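Side-chain contacts in ketol-acid reductoisomerase (NAD(+)) (uncultured archaeon GZfos26G2, PDB 4XDY), which catalyses the magnesium-dependent alkyl migration and NADH-linked reduction of (S)-2-acetolactate to (R)-2,3-dihydroxy-isovalerate in branched-chain amino-acid biosynthesis: residues A175-W178 / T179-G182; E216-E220 / A221-P225; A323-R326 / K327-Q331. All coordinates share one frame; numbering follows the deposited sequence.

From the N terminus, contact 1 comes first: residues 175-182 turn the chain from the end of helix 165-175 into strand 183-185 of the Rossmann domain. Contact 2 follows in the knotted C-terminal domain, where 216-225 join helix 205-220 to helix 225-254. Contact 3, residues 323-331, ends helix 317-327 and the modelled chain. All three are local turns in series, so none nests within or crosses another. Contacts 2 and 3 come within about 5 Å at their nearest atoms; within one chain the nearest atoms of contact 1 are about 34 Å from contact 2 and about 25 Å from contact 3. Each reaches the second subunit: Phe329 of contact 3 packs on Ala181 of the other chain's contact 1.

Contact 1 of 3, residues A175-W178 / T179-G182; sequences AMHW and TKAG
Lys180 runs alongside His177, the two side chains pointing the same way. Lys180 CB starts 3.4 Å from His177 O, and CG stays close to that same oxygen. With CG beside the backbone N (chi1 -61°) and the chain extended through the next two torsions, CE comes to lie over one face of the imidazole. There Lys180 CE sits 3.9 Å from the centroid of the His177 ring, 30° off the ring normal, a CH-pi contact; its nearest ring atom is His177 ND1 at 3.6 Å. The bend at chi4 (-67°) then turns NZ off the ring, to a salt bridge with Asp6, whose carboxylate also takes a hydrogen bond from Thr179 OG1. Tyr145 stacks on the histidine ring as well. His177 itself has positive phi and forms the Schellman motif that ends helix 165-175, turning the chain toward strand 183-185 of the Rossmann domain. After it, the backbone stays compact: Lys180 N bonds back to His177 O at 3.1 Å, approaching from above the carbonyl plane. Trp178 O receives two amides, a weak bond from Ala181 N and a nearly straight one from Gly182 N at 2.9 Å that lies in the carbonyl plane. The indole of Trp178 turns away into the interior, where Met176 CE lies 3.4 Å above its plane, offset toward the rim, and NE1 makes a weak hydrogen bond to Glu141.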
# COMPACT_ATOMS: atom_id res chain seq x y z
N ALA A 175 -8.80 -9.89 -23.35
CA ALA A 175 -7.98 -11.12 -23.34
C ALA A 175 -6.97 -11.11 -22.13
O ALA A 175 -6.65 -12.15 -21.52
CB ALA A 175 -7.25 -11.27 -24.62
N MET A 176 -6.48 -9.91 -21.77
CA MET A 176 -5.61 -9.77 -20.56
C MET A 176 -6.36 -9.59 -19.28
O MET A 176 -5.76 -9.53 -18.19
CB MET A 176 -4.56 -8.64 -20.76
CG MET A 176 -3.59 -8.99 -21.85
SD MET A 176 -2.23 -7.86 -22.16
CE MET A 176 -3.11 -6.46 -22.86
N HIS A 177 -7.71 -9.61 -19.36
CA HIS A 177 -8.60 -9.57 -18.19
C HIS A 177 -8.62 -8.23 -17.43
O HIS A 177 -9.12 -8.14 -16.28
CB HIS A 177 -8.34 -10.72 -17.23
CG HIS A 177 -8.58 -12.10 -17.82
ND1 HIS A 177 -8.54 -13.23 -17.04
CD2 HIS A 177 -8.85 -12.52 -19.08
CE1 HIS A 177 -8.78 -14.30 -17.80
NE2 HIS A 177 -8.91 -13.90 -19.05
N TRP A 178 -8.11 -7.18 -18.06
CA TRP A 178 -8.10 -5.85 -17.44
C TRP A 178 -9.53 -5.33 -17.33
O TRP A 178 -9.85 -4.55 -16.48
CB TRP A 178 -7.29 -4.85 -18.25
CG TRP A 178 -5.80 -5.15 -18.42
CD1 TRP A 178 -5.09 -6.21 -17.92
CD2 TRP A 178 -4.90 -4.44 -19.26
NE1 TRP A 178 -3.80 -6.21 -18.40
CE2 TRP A 178 -3.64 -5.12 -19.20
CE3 TRP A 178 -5.01 -3.31 -20.05
CZ2 TRP A 178 -2.53 -4.69 -19.94
CZ3 TRP A 178 -3.91 -2.89 -20.76
CH2 TRP A 178 -2.70 -3.59 -20.68
N THR A 179 -10.39 -5.78 -18.25
CA THR A 179 -11.82 -5.44 -18.20
C THR A 179 -12.51 -5.92 -16.95
O THR A 179 -13.56 -5.36 -16.59
CB THR A 179 -12.53 -6.06 -19.47
OG1 THR A 179 -12.07 -7.40 -19.67
CG2 THR A 179 -12.23 -5.28 -20.64
N LYS A 180 -11.94 -6.90 -16.23
CA LYS A 180 -12.52 -7.28 -14.97
C LYS A 180 -12.46 -6.16 -13.92
O LYS A 180 -13.33 -6.02 -13.03
CB LYS A 180 -11.96 -8.59 -14.48
CG LYS A 180 -12.24 -9.74 -15.44
CD LYS A 180 -11.78 -11.03 -14.84
CE LYS A 180 -11.73 -12.13 -15.86
NZ LYS A 180 -13.10 -12.45 -16.30
N ALA A 181 -11.40 -5.35 -13.99
CA ALA A 181 -11.32 -4.17 -13.13
C ALA A 181 -11.97 -2.98 -13.82
O ALA A 181 -12.66 -2.18 -13.18
CB ALA A 181 -9.81 -3.87 -12.84
N GLY A 182 -11.71 -2.84 -15.12
CA GLY A 182 -12.31 -1.79 -15.91
C GLY A 182 -11.35 -1.05 -16.78
O GLY A 182 -10.16 -0.87 -16.43

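Contact 2 of 3, residues E216-E220 / A221-P225; sequences EVLVE and AGYPP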
# COMPACT_ATOMS: atom_id res chain seq x y z
N GLU A 216 13.19 8.67 8.57
CA GLU A 216 14.29 9.53 9.02
C GLU A 216 13.97 10.35 10.28
O GLU A 216 14.76 10.53 11.18
CB GLU A 216 14.76 10.44 7.90
CG GLU A 216 15.46 9.70 6.76
CD GLU A 216 15.97 10.65 5.64
OE1 GLU A 216 15.76 11.86 5.78
OE2 GLU A 216 16.46 10.13 4.62
N VAL A 217 12.78 10.92 10.31
CA VAL A 217 12.34 11.63 11.48
C VAL A 217 12.40 10.80 12.75
O VAL A 217 12.94 11.28 13.81
CB VAL A 217 10.99 12.34 11.24
CG1 VAL A 217 10.43 12.85 12.58
CG2 VAL A 217 11.12 13.45 10.18
N LEU A 218 11.86 9.59 12.70
CA LEU A 218 11.95 8.70 13.84
C LEU A 218 13.41 8.38 14.24
O LEU A 218 13.75 8.47 15.42
CB LEU A 218 11.14 7.45 13.58
CG LEU A 218 9.59 7.71 13.66
CD1 LEU A 218 8.93 6.39 13.26
CD2 LEU A 218 9.17 8.05 15.06
N VAL A 219 14.20 7.96 13.26
CA VAL A 219 15.59 7.54 13.54
C VAL A 219 16.38 8.73 14.08
O VAL A 219 17.10 8.59 15.08
CB VAL A 219 16.26 6.92 12.32
CG1 VAL A 219 17.76 6.71 12.58
CG2 VAL A 219 15.56 5.60 12.04
N GLU A 220 16.15 9.92 13.53
CA GLU A 220 16.88 11.12 13.96
C GLU A 220 16.47 11.57 15.37
O GLU A 220 17.21 12.30 16.02
CB GLU A 220 16.67 12.28 12.99
CG GLU A 220 17.41 12.05 11.65
CD GLU A 220 17.07 13.10 10.59
OE1 GLU A 220 16.43 14.14 10.83
OE2 GLU A 220 17.38 12.78 9.44
N ALA A 221 15.28 11.16 15.81
CA ALA A 221 14.80 11.41 17.16
C ALA A 221 15.16 10.29 18.15
O ALA A 221 14.79 10.37 19.32
CB ALA A 221 13.30 11.56 17.16
N GLY A 222 15.90 9.32 17.72
CA GLY A 222 16.43 8.31 18.60
C GLY A 222 15.57 7.05 18.66
O GLY A 222 15.87 6.17 19.45
N TYR A 223 14.63 6.85 17.76
CA TYR A 223 13.91 5.58 17.73
C TYR A 223 14.69 4.59 16.86
O TYR A 223 15.29 5.00 15.85
CB TYR A 223 12.44 5.79 17.15
CG TYR A 223 11.64 6.73 18.00
CD1 TYR A 223 11.77 8.11 17.91
CD2 TYR A 223 10.74 6.21 18.93
CE1 TYR A 223 11.08 8.97 18.74
CE2 TYR A 223 10.05 7.05 19.76
CZ TYR A 223 10.22 8.43 19.70
OH TYR A 223 9.55 9.27 20.52
N PRO A 224 14.67 3.29 17.21
CA PRO A 224 15.47 2.27 16.50
C PRO A 224 14.99 2.18 15.04
O PRO A 224 13.79 2.27 14.78
CB PRO A 224 15.12 0.98 17.21
CG PRO A 224 14.69 1.38 18.57
CD PRO A 224 14.14 2.77 18.48
N PRO A 225 15.91 2.04 14.10
CA PRO A 225 15.51 1.87 12.73
C PRO A 225 14.61 0.69 12.46
O PRO A 225 13.76 0.78 11.53
CB PRO A 225 16.88 1.82 11.95
CG PRO A 225 17.84 1.26 12.97
CD PRO A 225 17.39 1.82 14.29
O HOH W 1 17.64 6.15 16.17
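The side chain of Leu218 slants across that of Tyr223, the leucine reaching over one face of the phenol ring. Its CD2 methyl does the touching: Leu218 CD2 is 4.2 Å from the centroid of the Tyr223 ring and 24° off the normal, displaced toward the CD1 side of the rim. The edge of that ring is occupied too: Leu218 O lies in its plane, 3.2 Å from Tyr223 CD1, and the methyl of Ala221 is also at the edge. With CG beside its own backbone N (chi1 -61°), the tyrosine ring is placed against the end of the helix, while Tyr223 N donates to Leu218 O at 3.0 Å. The hydroxyl at the far end bonds to Glu287 of the second subunit.

Val219 meets the later part of the turn. Its CG2 methyl meets the ring of Pro225, with Pro225 CB 4.0 Å from Val219 CG2, and its CA-H points almost straight (174°) at Tyr223 O, with Val219 CA 3.4 Å from that oxygen. One water donates to both Val219 O and Tyr223 O, bridging the carbonyls across the turn. Gly222 N adds a bond to Val219 O, coming from above the carbonyl plane. Glu220 leads outward to Lys280 and Lys276 of the second subunit. Gly222 leaves the helix with positive phi in a Schellman motif, closing helix 205-220 just before Pro224 takes the N-cap position of helix 225-254.

Contact 3 of 3, residues A323-R326 / K327-Q331; sequences AEIR and KLFAQ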
# COMPACT_ATOMS: atom_id res chain seq x y z
N ALA A 323 15.96 -4.82 4.45
CA ALA A 323 16.41 -6.12 3.87
C ALA A 323 16.71 -7.14 4.97
O ALA A 323 16.34 -8.30 4.84
CB ALA A 323 17.59 -5.95 2.90
N GLU A 324 17.34 -6.70 6.03
CA GLU A 324 17.74 -7.56 7.18
C GLU A 324 16.48 -8.06 7.85
O GLU A 324 16.31 -9.26 8.13
CB GLU A 324 18.56 -6.74 8.21
CG GLU A 324 19.92 -6.19 7.77
CD GLU A 324 20.71 -5.36 8.83
OE1 GLU A 324 20.16 -4.55 9.68
OE2 GLU A 324 21.96 -5.51 8.77
N ILE A 325 15.50 -7.13 8.04
CA ILE A 325 14.20 -7.54 8.65
C ILE A 325 13.44 -8.57 7.85
O ILE A 325 12.93 -9.58 8.38
CB ILE A 325 13.32 -6.28 8.93
CG1 ILE A 325 13.93 -5.41 10.02
CG2 ILE A 325 11.88 -6.64 9.22
CD1 ILE A 325 13.26 -4.08 10.27
N ARG A 326 13.35 -8.33 6.55
CA ARG A 326 12.51 -9.13 5.68
C ARG A 326 13.15 -10.57 5.52
O ARG A 326 12.42 -11.56 5.51
CB ARG A 326 12.30 -8.54 4.35
CG ARG A 326 11.40 -7.30 4.33
CD ARG A 326 11.07 -6.84 2.93
NE ARG A 326 12.25 -6.45 2.14
CZ ARG A 326 12.90 -5.30 2.14
NH1 ARG A 326 12.48 -4.20 2.77
NH2 ARG A 326 13.99 -5.22 1.39
N LYS A 327 14.47 -10.60 5.54
CA LYS A 327 15.22 -11.91 5.49
C LYS A 327 14.89 -12.80 6.69
O LYS A 327 14.94 -14.02 6.61
CB LYS A 327 16.72 -11.60 5.43
CG LYS A 327 17.58 -12.82 5.23
CD LYS A 327 19.03 -12.41 5.38
CE LYS A 327 20.02 -13.55 5.02
NZ LYS A 327 21.16 -12.96 4.25
N LEU A 328 14.61 -12.18 7.81
CA LEU A 328 14.28 -12.88 9.07
C LEU A 328 12.83 -13.21 9.27
O LEU A 328 12.47 -13.87 10.26
CB LEU A 328 14.80 -12.05 10.23
CG LEU A 328 16.32 -11.82 10.29
CD1 LEU A 328 16.71 -10.73 11.28
CD2 LEU A 328 17.04 -13.14 10.69
N PHE A 329 11.94 -12.80 8.36
CA PHE A 329 10.55 -13.30 8.42
C PHE A 329 10.45 -14.80 8.22
O PHE A 329 11.22 -15.38 7.49
CB PHE A 329 9.70 -12.67 7.31
CG PHE A 329 9.43 -11.20 7.50
CD1 PHE A 329 9.52 -10.57 8.72
CD2 PHE A 329 9.07 -10.46 6.41
CE1 PHE A 329 9.23 -9.19 8.86
CE2 PHE A 329 8.84 -9.09 6.51
CZ PHE A 329 8.87 -8.47 7.74
N ALA A 330 9.48 -15.40 8.89
CA ALA A 330 9.22 -16.83 8.85
C ALA A 330 7.78 -17.06 8.38
O ALA A 330 6.90 -17.32 9.23
CB ALA A 330 9.35 -17.35 10.24
N GLN A 331 7.59 -17.04 7.05
CA GLN A 331 6.34 -17.52 6.38
C GLN A 331 6.44 -19.00 5.92
O GLN A 331 5.43 -19.66 5.63
CB GLN A 331 5.92 -16.61 5.18
CG GLN A 331 6.92 -15.54 4.71
CD GLN A 331 6.25 -14.30 4.14
OE1 GLN A 331 5.15 -14.34 3.62
NE2 GLN A 331 6.92 -13.20 4.24
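Arg326 and Phe329 meet where helix 317-327 runs out, the phenyl ring folding back against the last turn. The arginine contributes its backbone end and the first carbons of its side chain: Arg326 CA lies over one face of the ring, 3.9 Å from the Phe329 centroid and 20° off the normal, a CH-pi contact. Further along, Arg326 CG packs 3.8 Å from Phe329 CE2. The chain then bends at chi3 (-61°), and the guanidinium plane stands 71° from the ring plane, so the two flat groups do not stack; NH1 instead bonds to the hydroxyl of Tyr229 on helix 225-254. The carbonyl O of Ile325 lies over the same face of the phenyl ring, 3.6 Å above the plane and offset toward the rim, while the Ile325 CG2 methyl touches Phe329 CE1 at 3.7 Å. Phe329 N bonds to Arg326 O at 3.1 Å from above the carbonyl plane, holding the start of the side chain near the helix end.

Lys327 takes part mainly through its backbone and CB. Its amide makes the regular helical bond to Ala323 O, and Lys327 CB lies 3.4 Å from the same Ala323 O, before the rest of the chain leads away. One residue on, Leu328 N reaches Glu324 O and Ile325 O, both weakly, as the helix unwinds.

His234 of the same chain meets the Phe329 ring with the planes at about 65°, and Phe149 of the second subunit meets it edge-to-face, placing it at the subunit interface. The side-chain part of the contact is apolar, the ring held by its CH-pi and methyl contacts, while the charge of Arg326 is carried past it to a hydroxyl and backbone bonds supply the polar links within the turn.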